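Dehydrogenase (Sinorhizobium meliloti, PDB 3UOE) belongs to the LDH2/MDH2 (malate/L-lactate dehydrogenase) family and probably works as an oxidoreductase, although its own substrate is not established. Local coordinates at residues A[112-117]-A[147-152]; A[119-124]-A[153-158]; A[175-180]-A[248-253]; A[205-210]-A[220-225]. All coordinates share one frame; numbering follows the deposited sequence.

Helix 109-127 supplies the first segments of two contacts: interaction 1 opens at 112-117 and interaction 2 at 119-124. They close in the same order at 147-152 and 153-158, where helix 144-152 ends and strand 156-161 begins, so the two cross along the chain. Their centres lie about 8 Å apart, and Leu155 N probably bonds Ala150 O between them. Further on, interaction 3 opens in the loop before strand 182-186 and closes only at 248-253 on helix 246-264. Interaction 4 lies within that span, closing a short loop from helix 204-213 to the small sheet holding strand 222-223. Segments of interactions 2, 3 and 4 also meet the second subunit.

Interaction 1: residues A[112-117]-A[147-152]; sequences VMMDAM and AEAAAR
Met117, a selenomethionine, lays its selenium over the flank of the facing helix, where SE is 4.1 Å from Ala150 N and 4.2 Å from Ala149 CB. With CG anti to the backbone N (chi1 -176°) and chi2 also near trans, the chain runs straight out from its own helix, and the bend comes at the CG-SE bond (chi3) and turns the terminal methyl aside. The Ala150 methyl adds a looser touch, its CB 4.4 Å from Met117 SE. One turn earlier, Met114, also selenomethionine, folds so that its terminal methyl comes round to the same alanine, with CE 4.3 Å from Ala149 CB. This fits the spacing of the helices: the short axes stay 11.6 Å apart at their closest and cross at -25°, too far for alanines alone to span, so the selenomethionines bridge the distance. The side chains meet by apolar packing alone over a small area, with no hydrogen bond from one helix to the other. On the far flank of its helix Glu148 forms salt bridges with Arg152, whose hydrogen bond to it is weak, and with Arg62. Both helices belong to beta-alpha-beta crossovers of the mixed sheet and lie on the same face of it: Met117 rests on Leu288 and Ala150 on Leu290 of strand 285-291, while Met113 and Ala116 cover strand 129-137 at Ile134 and Ala132.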
loop_
_atom_site.group_PDB
_atom_site.type_symbol
_atom_site.label_atom_id
_atom_site.label_comp_id
_atom_site.label_asym_id
_atom_site.label_seq_id
_atom_site.Cartn_x
_atom_site.Cartn_y
_atom_site.Cartn_z
ATOM N N VAL A 112 -5.578 7.742 -20.948
ATOM C CA VAL A 112 -4.494 6.785 -21.094
ATOM C C VAL A 112 -4.700 5.642 -20.103
ATOM O O VAL A 112 -4.530 4.482 -20.448
ATOM C CB VAL A 112 -3.104 7.452 -20.891
ATOM C CG1 VAL A 112 -2.022 6.389 -20.677
ATOM C CG2 VAL A 112 -2.753 8.347 -22.086
HETATM N N MSE A 113 -5.089 5.986 -18.878
HETATM C CA MSE A 113 -5.366 4.992 -17.848
HETATM C C MSE A 113 -6.478 4.017 -18.263
HETATM O O MSE A 113 -6.306 2.798 -18.178
HETATM C CB MSE A 113 -5.729 5.681 -16.526
HETATM C CG MSE A 113 -6.064 4.738 -15.394
HETATM SE SE MSE A 113 -4.596 3.503 -14.937
HETATM C CE MSE A 113 -3.509 4.724 -13.834
HETATM N N MSE A 114 -7.616 4.549 -18.711
HETATM C CA MSE A 114 -8.750 3.688 -19.058
HETATM C C MSE A 114 -8.456 2.802 -20.269
HETATM O O MSE A 114 -8.973 1.697 -20.386
HETATM C CB MSE A 114 -10.039 4.500 -19.263
HETATM C CG MSE A 114 -10.595 5.112 -17.972
HETATM SE SE MSE A 114 -10.925 3.784 -16.556
HETATM C CE MSE A 114 -12.296 2.714 -17.441
ATOM N N ASP A 115 -7.609 3.279 -21.169
ATOM C CA ASP A 115 -7.255 2.468 -22.323
ATOM C C ASP A 115 -6.334 1.328 -21.892
ATOM O O ASP A 115 -6.484 0.185 -22.340
ATOM C CB ASP A 115 -6.612 3.317 -23.422
ATOM C CG ASP A 115 -6.657 2.630 -24.769
ATOM O OD1 ASP A 115 -7.727 2.658 -25.417
ATOM O OD2 ASP A 115 -5.628 2.045 -25.168
ATOM N N ALA A 116 -5.389 1.657 -21.014
ATOM C CA ALA A 116 -4.488 0.674 -20.425
ATOM C C ALA A 116 -5.275 -0.407 -19.694
ATOM O O ALA A 116 -4.927 -1.589 -19.741
ATOM C CB ALA A 116 -3.525 1.359 -19.467
HETATM N N MSE A 117 -6.335 0.008 -19.011
HETATM C CA MSE A 117 -7.182 -0.937 -18.300
HETATM C C MSE A 117 -7.886 -1.880 -19.271
HETATM O O MSE A 117 -7.951 -3.089 -19.038
HETATM C CB MSE A 117 -8.207 -0.215 -17.419
HETATM C CG MSE A 117 -9.045 -1.178 -16.595
HETATM SE SE MSE A 117 -10.258 -0.359 -15.283
HETATM C CE MSE A 117 -9.046 0.987 -14.528
ATOM N N ALA A 147 -9.927 2.535 -9.536
ATOM C CA ALA A 147 -10.130 1.420 -8.603
ATOM C C ALA A 147 -11.583 0.951 -8.624
ATOM O O ALA A 147 -11.867 -0.247 -8.612
ATOM C CB ALA A 147 -9.718 1.814 -7.177
ATOM N N GLU A 148 -12.502 1.906 -8.664
ATOM C CA GLU A 148 -13.918 1.586 -8.655
ATOM C C GLU A 148 -14.332 0.912 -9.953
ATOM O O GLU A 148 -15.129 -0.023 -9.937
ATOM C CB GLU A 148 -14.748 2.848 -8.439
ATOM C CG GLU A 148 -16.238 2.597 -8.301
ATOM C CD GLU A 148 -17.008 3.874 -8.029
ATOM O OE1 GLU A 148 -17.150 4.695 -8.962
ATOM O OE2 GLU A 148 -17.459 4.060 -6.880
ATOM N N ALA A 149 -13.792 1.397 -11.072
ATOM C CA ALA A 149 -14.126 0.854 -12.375
ATOM C C ALA A 149 -13.697 -0.610 -12.445
ATOM O O ALA A 149 -14.420 -1.462 -12.960
ATOM C CB ALA A 149 -13.459 1.653 -13.469
ATOM N N ALA A 150 -12.508 -0.897 -11.933
ATOM C CA ALA A 150 -12.017 -2.265 -11.911
ATOM C C ALA A 150 -12.957 -3.120 -11.060
ATOM O O ALA A 150 -13.376 -4.206 -11.473
ATOM C CB ALA A 150 -10.590 -2.306 -11.360
ATOM N N ALA A 151 -13.299 -2.614 -9.878
ATOM C CA ALA A 151 -14.133 -3.364 -8.944
ATOM C C ALA A 151 -15.523 -3.615 -9.518
ATOM O O ALA A 151 -16.099 -4.682 -9.311
ATOM C CB ALA A 151 -14.222 -2.656 -7.587
ATOM N N ARG A 152 -16.058 -2.645 -10.249
ATOM C CA ARG A 152 -17.383 -2.819 -10.822
ATOM C C ARG A 152 -17.372 -3.899 -11.901
ATOM O O ARG A 152 -18.367 -4.597 -12.102
ATOM C CB ARG A 152 -17.946 -1.497 -11.354
ATOM C CG ARG A 152 -18.448 -0.568 -10.250
ATOM C CD ARG A 152 -19.433 0.447 -10.788
ATOM N NE ARG A 152 -19.434 1.677 -10.005
ATOM C CZ ARG A 152 -20.286 2.682 -10.192
ATOM N NH1 ARG A 152 -21.225 2.593 -11.131
ATOM N NH2 ARG A 152 -20.209 3.773 -9.436
#

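Interaction 2: residues A[119-124]-A[153-158]; sequences VTRRIL and DGLIGI
Arg121 NH1 sits 3.1 Å from Asp153 OD2, a salt bridge made by charge alone: the oxygen lies well out of the guanidinium plane, and no N-H points at it. The two flat groups stack instead, their planes 26° apart, with Asp153 CG over one face of the guanidinium at 3.7 Å from Arg121 CZ. The arginine reaches this place by stretching, CG anti to the backbone N (chi1 -173°) and the chain extended as far as NE. Along the way its aliphatic part runs over a leucine, Arg121 CG coming 3.7 Å from Leu155 CD1, and CD and NE staying almost as near to the same methyl. Asp153 and Leu155 are spaced by the turn that ends helix 144-152, a Schellman motif in which Gly154, at positive phi, is the C-prime residue; Leu155 N bonds Ala150 O and Gly154 N bonds Ala151 O. Asp153 stays on the exposed side, while Leu155 turns inward just as strand 156-161 starts. There it meets Leu124 one turn along the helix from Arg121, tip to tip, with Leu155 CD2 3.5 Å from Leu124 CD1. Leu124 also packs on Leu290 of strand 285-291 and Ala130 of strand 129-137. Past the leucine, Ile156 bonds Ile291 through its backbone and packs against Leu259 of the second subunit.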
loop_
_atom_site.group_PDB
_atom_site.type_symbol
_atom_site.label_atom_id
_atom_site.label_comp_id
_atom_site.label_asym_id
_atom_site.label_seq_id
_atom_site.Cartn_x
_atom_site.Cartn_y
_atom_site.Cartn_z
ATOM N N VAL A 119 -6.926 -2.779 -22.255
ATOM C CA VAL A 119 -5.929 -3.661 -22.841
ATOM C C VAL A 119 -5.435 -4.714 -21.839
ATOM O O VAL A 119 -5.319 -5.891 -22.163
ATOM C CB VAL A 119 -4.734 -2.846 -23.389
ATOM C CG1 VAL A 119 -3.573 -3.777 -23.778
ATOM C CG2 VAL A 119 -5.177 -1.970 -24.570
ATOM N N THR A 120 -5.147 -4.299 -20.615
ATOM C CA THR A 120 -4.641 -5.257 -19.644
ATOM C C THR A 120 -5.716 -6.255 -19.233
ATOM O O THR A 120 -5.421 -7.424 -19.018
ATOM C CB THR A 120 -4.028 -4.582 -18.400
ATOM O OG1 THR A 120 -5.018 -3.771 -17.760
ATOM C CG2 THR A 120 -2.853 -3.724 -18.802
ATOM N N ARG A 121 -6.960 -5.796 -19.140
ATOM C CA ARG A 121 -8.066 -6.671 -18.755
ATOM C C ARG A 121 -8.228 -7.882 -19.691
ATOM O O ARG A 121 -8.578 -8.977 -19.247
ATOM C CB ARG A 121 -9.378 -5.883 -18.673
ATOM C CG ARG A 121 -10.523 -6.701 -18.119
ATOM C CD ARG A 121 -11.845 -5.952 -18.119
ATOM N NE ARG A 121 -12.936 -6.835 -17.711
ATOM C CZ ARG A 121 -14.227 -6.522 -17.796
ATOM N NH1 ARG A 121 -14.594 -5.342 -18.279
ATOM N NH2 ARG A 121 -15.152 -7.392 -17.403
ATOM N N ARG A 122 -7.973 -7.672 -20.981
ATOM C CA ARG A 122 -8.091 -8.731 -21.978
ATOM C C ARG A 122 -7.199 -9.936 -21.656
ATOM O O ARG A 122 -7.569 -11.084 -21.892
ATOM C CB ARG A 122 -7.739 -8.176 -23.362
ATOM C CG ARG A 122 -8.809 -7.259 -23.939
ATOM C CD ARG A 122 -8.211 -6.103 -24.745
ATOM N NE ARG A 122 -7.830 -6.489 -26.103
ATOM C CZ ARG A 122 -7.186 -5.692 -26.957
ATOM N NH1 ARG A 122 -6.840 -4.462 -26.597
ATOM N NH2 ARG A 122 -6.883 -6.126 -28.178
ATOM N N ILE A 123 -6.029 -9.646 -21.104
ATOM C CA ILE A 123 -4.992 -10.630 -20.825
ATOM C C ILE A 123 -5.266 -11.447 -19.547
ATOM O O ILE A 123 -4.802 -12.586 -19.407
ATOM C CB ILE A 123 -3.613 -9.899 -20.761
ATOM C CG1 ILE A 123 -2.843 -10.100 -22.061
ATOM C CG2 ILE A 123 -2.782 -10.310 -19.555
ATOM C CD1 ILE A 123 -3.437 -9.362 -23.232
ATOM N N LEU A 124 -6.043 -10.867 -18.637
ATOM C CA LEU A 124 -6.312 -11.453 -17.322
ATOM C C LEU A 124 -6.900 -12.864 -17.350
ATOM O O LEU A 124 -6.619 -13.685 -16.470
ATOM C CB LEU A 124 -7.239 -10.539 -16.525
ATOM C CG LEU A 124 -6.651 -9.368 -15.751
ATOM C CD1 LEU A 124 -7.737 -8.779 -14.838
ATOM C CD2 LEU A 124 -5.449 -9.809 -14.929
ATOM N N ASP A 153 -16.235 -4.037 -12.576
ATOM C CA ASP A 153 -16.032 -5.096 -13.553
ATOM C C ASP A 153 -15.678 -6.411 -12.877
ATOM O O ASP A 153 -15.282 -7.370 -13.538
ATOM C CB ASP A 153 -14.925 -4.709 -14.541
ATOM C CG ASP A 153 -15.417 -3.759 -15.632
ATOM O OD1 ASP A 153 -16.636 -3.745 -15.915
ATOM O OD2 ASP A 153 -14.583 -3.031 -16.212
ATOM N N GLY A 154 -15.809 -6.454 -11.555
ATOM C CA GLY A 154 -15.552 -7.675 -10.818
ATOM C C GLY A 154 -14.076 -7.998 -10.687
ATOM O O GLY A 154 -13.711 -9.135 -10.414
ATOM N N LEU A 155 -13.223 -6.995 -10.874
ATOM C CA LEU A 155 -11.783 -7.187 -10.719
ATOM C C LEU A 155 -11.223 -6.491 -9.481
ATOM O O LEU A 155 -11.809 -5.546 -8.966
ATOM C CB LEU A 155 -11.046 -6.692 -11.960
ATOM C CG LEU A 155 -11.435 -7.373 -13.270
ATOM C CD1 LEU A 155 -10.934 -6.556 -14.466
ATOM C CD2 LEU A 155 -10.931 -8.821 -13.313
ATOM N N ILE A 156 -10.083 -6.975 -9.007
ATOM C CA ILE A 156 -9.303 -6.256 -8.005
ATOM C C ILE A 156 -8.392 -5.284 -8.739
ATOM O O ILE A 156 -7.648 -5.685 -9.640
ATOM C CB ILE A 156 -8.422 -7.211 -7.181
ATOM C CG1 ILE A 156 -9.274 -8.007 -6.187
ATOM C CG2 ILE A 156 -7.308 -6.438 -6.484
ATOM C CD1 ILE A 156 -8.645 -9.364 -5.776
ATOM N N GLY A 157 -8.467 -4.009 -8.368
ATOM C CA GLY A 157 -7.680 -2.977 -9.016
ATOM C C GLY A 157 -6.824 -2.216 -8.020
ATOM O O GLY A 157 -7.326 -1.719 -7.008
ATOM N N ILE A 158 -5.527 -2.139 -8.304
ATOM C CA ILE A 158 -4.587 -1.416 -7.464
ATOM C C ILE A 158 -3.921 -0.345 -8.309
ATOM O O ILE A 158 -3.375 -0.636 -9.383
ATOM C CB ILE A 158 -3.538 -2.371 -6.877
ATOM C CG1 ILE A 158 -4.252 -3.472 -6.085
ATOM C CG2 ILE A 158 -2.511 -1.618 -6.011
ATOM C CD1 ILE A 158 -3.327 -4.471 -5.460
#

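Interaction 3: residues A[175-180]-A[248-253]; sequences ALIGTN and KGYGLG
Gly253, Ile177 and Asn180 supply most of the surface buried here, where the loop leading to strand 182-186 lies against helix 246-264. Ile177 is the second residue of a classic beta bulge, formed with Leu176 opposite Val167. Asn180 ND2 donates to Gly253 O over 2.8 Å, with an N-H...O angle of 161°. The oxygen lies almost in the Asn180 amide plane, whereas the nitrogen stands above the plane of the Gly253 carbonyl, 37° out of it. The same ND2 bonds Glu257 OE1, a turn further along the helix, which also receives Gly178 N, so two acceptors hold the amide nitrogen and probably fix its rotation. With an alanine in place of Asn180, Gly253 O would probably lose its bond to the loop, and Glu257 OE1 would be left with Gly178 N as its link to it. A CB on Gly178 would run into Asn180 OD1 as the amide now lies. Ile177 packs beside the Gly253 bond, its CG2 4.2 Å from Gly253 O. The hydroxyl of Tyr250 is committed to Ala323 O of the second subunit, and Tyr306 of that subunit covers Ile177. Tyr250 starts away from the loop, but with CG anti to the backbone N (chi1 154°) its ring comes back to the isoleucine. Crossing it at about a right angle, Ile177 brings CD1 to the ring edge, near its plane and 3.7 Å from Tyr250 CE1.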
loop_
_atom_site.group_PDB
_atom_site.type_symbol
_atom_site.label_atom_id
_atom_site.label_comp_id
_atom_site.label_asym_id
_atom_site.label_seq_id
_atom_site.Cartn_x
_atom_site.Cartn_y
_atom_site.Cartn_z
ATOM N N ALA A 175 10.971 19.009 0.609
ATOM C CA ALA A 175 10.105 18.331 -0.342
ATOM C C ALA A 175 10.936 17.420 -1.247
ATOM O O ALA A 175 11.731 17.907 -2.044
ATOM C CB ALA A 175 9.356 19.355 -1.172
ATOM N N LEU A 176 10.738 16.105 -1.140
ATOM C CA LEU A 176 11.567 15.151 -1.880
ATOM C C LEU A 176 10.773 13.968 -2.407
ATOM O O LEU A 176 11.270 13.173 -3.216
ATOM C CB LEU A 176 12.700 14.647 -0.989
ATOM C CG LEU A 176 13.768 15.684 -0.651
ATOM C CD1 LEU A 176 14.626 15.231 0.535
ATOM C CD2 LEU A 176 14.622 15.993 -1.878
ATOM N N ILE A 177 9.535 13.863 -1.943
ATOM C CA ILE A 177 8.670 12.736 -2.261
ATOM C C ILE A 177 7.340 13.292 -2.777
ATOM O O ILE A 177 6.920 14.384 -2.376
ATOM C CB ILE A 177 8.444 11.867 -0.989
ATOM C CG1 ILE A 177 9.792 11.385 -0.430
ATOM C CG2 ILE A 177 7.502 10.689 -1.261
ATOM C CD1 ILE A 177 9.730 10.903 1.021
ATOM N N GLY A 178 6.682 12.554 -3.667
ATOM C CA GLY A 178 5.405 12.996 -4.202
ATOM C C GLY A 178 4.268 12.734 -3.229
ATOM O O GLY A 178 4.470 12.079 -2.198
ATOM N N THR A 179 3.075 13.238 -3.545
ATOM C CA THR A 179 1.909 12.972 -2.708
ATOM C C THR A 179 1.490 11.502 -2.787
ATOM O O THR A 179 0.810 10.994 -1.898
ATOM C CB THR A 179 0.724 13.895 -3.055
ATOM O OG1 THR A 179 0.450 13.817 -4.456
ATOM C CG2 THR A 179 1.045 15.337 -2.684
ATOM N N ASN A 180 1.893 10.840 -3.871
ATOM C CA ASN A 180 1.863 9.371 -4.010
ATOM C C ASN A 180 0.669 8.636 -3.424
ATOM O O ASN A 180 0.807 7.882 -2.455
ATOM C CB ASN A 180 3.151 8.751 -3.465
ATOM C CG ASN A 180 4.379 9.288 -4.159
ATOM O OD1 ASN A 180 4.272 10.113 -5.075
ATOM N ND2 ASN A 180 5.555 8.829 -3.734
ATOM N N LYS A 248 5.565 5.271 9.180
ATOM C CA LYS A 248 4.893 4.237 8.411
ATOM C C LYS A 248 4.327 4.792 7.106
ATOM O O LYS A 248 4.480 4.187 6.041
ATOM C CB LYS A 248 3.794 3.592 9.253
ATOM C CG LYS A 248 4.326 2.727 10.378
ATOM C CD LYS A 248 3.194 2.086 11.166
ATOM C CE LYS A 248 3.707 0.961 12.047
ATOM N NZ LYS A 248 2.591 0.113 12.530
ATOM N N GLY A 249 3.673 5.945 7.192
ATOM C CA GLY A 249 3.158 6.594 6.004
ATOM C C GLY A 249 4.279 7.046 5.089
ATOM O O GLY A 249 4.149 7.031 3.867
ATOM N N TYR A 250 5.383 7.472 5.685
ATOM C CA TYR A 250 6.564 7.824 4.921
ATOM C C TYR A 250 7.108 6.589 4.216
ATOM O O TYR A 250 7.366 6.613 3.011
ATOM C CB TYR A 250 7.608 8.443 5.845
ATOM C CG TYR A 250 9.044 8.306 5.385
ATOM C CD1 TYR A 250 9.481 8.883 4.195
ATOM C CD2 TYR A 250 9.979 7.625 6.170
ATOM C CE1 TYR A 250 10.811 8.766 3.786
ATOM C CE2 TYR A 250 11.305 7.510 5.775
ATOM C CZ TYR A 250 11.715 8.077 4.585
ATOM O OH TYR A 250 13.027 7.950 4.205
ATOM N N GLY A 251 7.262 5.501 4.963
ATOM C CA GLY A 251 7.684 4.242 4.375
ATOM C C GLY A 251 6.862 3.918 3.135
ATOM O O GLY A 251 7.400 3.570 2.088
ATOM N N LEU A 252 5.550 4.070 3.247
ATOM C CA LEU A 252 4.647 3.699 2.163
ATOM C C LEU A 252 4.749 4.636 0.964
ATOM O O LEU A 252 4.776 4.185 -0.181
ATOM C CB LEU A 252 3.202 3.641 2.658
ATOM C CG LEU A 252 2.275 2.908 1.691
ATOM C CD1 LEU A 252 2.609 1.408 1.666
ATOM C CD2 LEU A 252 0.811 3.141 2.043
ATOM N N GLY A 253 4.805 5.939 1.229
ATOM C CA GLY A 253 4.936 6.928 0.171
ATOM C C GLY A 253 6.200 6.699 -0.634
ATOM O O GLY A 253 6.185 6.789 -1.864
#

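Interaction 4: residues A[205-210]-A[220-225]; sequences GKINNH and GWAVDR
Trp221 brings the edge of its six-membered ring to the face of His210, a T-shaped stack with centroids 5.4 Å apart and planes at 71°. It stands just before strand 222-223, the middle strand of a small three-stranded antiparallel sheet, and fastens that sheet to helix 204-213. Its CZ3 lies 4.0 Å from His210 NE2, while the other ring nitrogen of the histidine, ND1, bonds Ala216 O in the intervening loop, a bond likely to limit how far the imidazole can turn away from the indole. With Trp221 CG anti to its carbonyl carbon (chi1 -79°), the indole reaches toward the helix, its six-membered ring foremost, and meets two more side chains. Lys206 crosses it at about a right angle, CD 3.6 Å from Trp221 CH2, and the bends at chi3 and chi4 carry CE and NZ further from the ring. Ile207 slides past in the opposite direction, its CG1 4.1 Å from Trp221 CE3. Replacing Trp221 with an alanine would remove the indole, and the His210 face and the Lys206 methylenes would probably lose their cover while a gap opened beside Ile207. Next in sequence, Ala222 turns its methyl to the helix in a light contact, CB 4.4 Å from Ile207 CD1, and also meets Ala236 of helix 233-237; its backbone bonds Thr230, and that of Val223 bonds Ala240, the two neighbouring strands of the sheet. The chain then leaves the helix, and Arg225 O bonds Arg314 NH1 of the second subunit.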
loop_
_atom_site.group_PDB
_atom_site.type_symbol
_atom_site.label_atom_id
_atom_site.label_comp_id
_atom_site.label_asym_id
_atom_site.label_seq_id
_atom_site.Cartn_x
_atom_site.Cartn_y
_atom_site.Cartn_z
ATOM N N GLY A 205 -3.204 20.122 -3.509
ATOM C CA GLY A 205 -4.430 20.665 -4.058
ATOM C C GLY A 205 -5.268 21.345 -2.990
ATOM O O GLY A 205 -5.773 22.447 -3.202
ATOM N N LYS A 206 -5.408 20.694 -1.838
ATOM C CA LYS A 206 -6.175 21.258 -0.731
ATOM C C LYS A 206 -5.482 22.473 -0.133
ATOM O O LYS A 206 -6.138 23.419 0.299
ATOM C CB LYS A 206 -6.418 20.220 0.363
ATOM C CG LYS A 206 -7.295 20.730 1.490
ATOM C CD LYS A 206 -7.291 19.782 2.657
ATOM C CE LYS A 206 -8.119 18.545 2.369
ATOM N NZ LYS A 206 -9.574 18.838 2.481
ATOM N N ILE A 207 -4.157 22.453 -0.101
ATOM C CA ILE A 207 -3.435 23.596 0.424
ATOM C C ILE A 207 -3.602 24.790 -0.511
ATOM O O ILE A 207 -3.766 25.917 -0.056
ATOM C CB ILE A 207 -1.942 23.283 0.679
ATOM C CG1 ILE A 207 -1.787 22.474 1.968
ATOM C CG2 ILE A 207 -1.121 24.570 0.779
ATOM C CD1 ILE A 207 -0.361 22.023 2.226
ATOM N N ASN A 208 -3.578 24.530 -1.815
ATOM C CA ASN A 208 -3.764 25.578 -2.814
ATOM C C ASN A 208 -5.119 26.239 -2.639
ATOM O O ASN A 208 -5.232 27.463 -2.688
ATOM C CB ASN A 208 -3.639 25.015 -4.229
ATOM C CG ASN A 208 -2.238 24.526 -4.539
ATOM O OD1 ASN A 208 -1.281 24.859 -3.841
ATOM N ND2 ASN A 208 -2.111 23.731 -5.584
ATOM N N ASN A 209 -6.137 25.415 -2.412
ATOM C CA ASN A 209 -7.476 25.903 -2.122
ATOM C C ASN A 209 -7.494 26.814 -0.896
ATOM O O ASN A 209 -8.193 27.829 -0.885
ATOM C CB ASN A 209 -8.455 24.740 -1.954
ATOM C CG ASN A 209 -9.836 25.198 -1.518
ATOM O OD1 ASN A 209 -10.080 25.440 -0.329
ATOM N ND2 ASN A 209 -10.754 25.315 -2.479
ATOM N N HIS A 210 -6.722 26.470 0.130
ATOM C CA HIS A 210 -6.578 27.374 1.261
ATOM C C HIS A 210 -5.882 28.679 0.867
ATOM O O HIS A 210 -6.372 29.771 1.173
ATOM C CB HIS A 210 -5.836 26.707 2.416
ATOM C CG HIS A 210 -6.689 25.781 3.225
ATOM N ND1 HIS A 210 -6.938 25.979 4.566
ATOM C CD2 HIS A 210 -7.347 24.650 2.882
ATOM C CE1 HIS A 210 -7.709 25.004 5.017
ATOM N NE2 HIS A 210 -7.973 24.187 4.014
ATOM N N GLY A 220 0.920 21.508 11.526
ATOM C CA GLY A 220 1.263 20.110 11.333
ATOM C C GLY A 220 1.139 19.601 9.904
ATOM O O GLY A 220 1.666 18.543 9.571
ATOM N N TRP A 221 0.440 20.338 9.053
ATOM C CA TRP A 221 0.311 19.932 7.656
ATOM C C TRP A 221 1.634 20.099 6.927
ATOM O O TRP A 221 2.051 19.213 6.179
ATOM C CB TRP A 221 -0.775 20.753 6.942
ATOM C CG TRP A 221 -2.176 20.290 7.220
ATOM C CD1 TRP A 221 -2.569 19.408 8.176
ATOM C CD2 TRP A 221 -3.375 20.725 6.555
ATOM N NE1 TRP A 221 -3.929 19.245 8.138
ATOM C CE2 TRP A 221 -4.449 20.041 7.164
ATOM C CE3 TRP A 221 -3.638 21.619 5.513
ATOM C CZ2 TRP A 221 -5.776 20.227 6.757
ATOM C CZ3 TRP A 221 -4.958 21.801 5.110
ATOM C CH2 TRP A 221 -6.010 21.104 5.731
ATOM N N ALA A 222 2.293 21.230 7.155
ATOM C CA ALA A 222 3.406 21.642 6.310
ATOM C C ALA A 222 4.473 22.454 7.033
ATOM O O ALA A 222 4.258 22.968 8.127
ATOM C CB ALA A 222 2.891 22.426 5.107
ATOM N N VAL A 223 5.633 22.558 6.389
ATOM C CA VAL A 223 6.700 23.443 6.834
ATOM C C VAL A 223 6.984 24.372 5.679
ATOM O O VAL A 223 6.624 24.071 4.547
ATOM C CB VAL A 223 7.984 22.676 7.193
ATOM C CG1 VAL A 223 7.752 21.795 8.397
ATOM C CG2 VAL A 223 8.477 21.852 5.997
ATOM N N ASP A 224 7.617 25.506 5.950
ATOM C CA ASP A 224 7.941 26.428 4.869
ATOM C C ASP A 224 9.214 25.979 4.167
ATOM O O ASP A 224 9.759 24.921 4.481
ATOM C CB ASP A 224 8.065 27.867 5.374
ATOM C CG ASP A 224 9.092 28.013 6.471
ATOM O OD1 ASP A 224 10.147 27.338 6.401
ATOM O OD2 ASP A 224 8.840 28.808 7.403
ATOM N N ARG A 225 9.673 26.790 3.219
ATOM C CA ARG A 225 10.849 26.483 2.419
ATOM C C ARG A 225 12.117 26.334 3.261
ATOM O O ARG A 225 13.081 25.722 2.825
ATOM C CB ARG A 225 11.058 27.573 1.363
ATOM C CG ARG A 225 11.160 28.977 1.959
ATOM C CD ARG A 225 11.162 30.068 0.884
ATOM N NE ARG A 225 9.857 30.231 0.240
ATOM C CZ ARG A 225 9.538 31.249 -0.556
ATOM N NH1 ARG A 225 10.430 32.201 -0.797
ATOM N NH2 ARG A 225 8.328 31.324 -1.098
#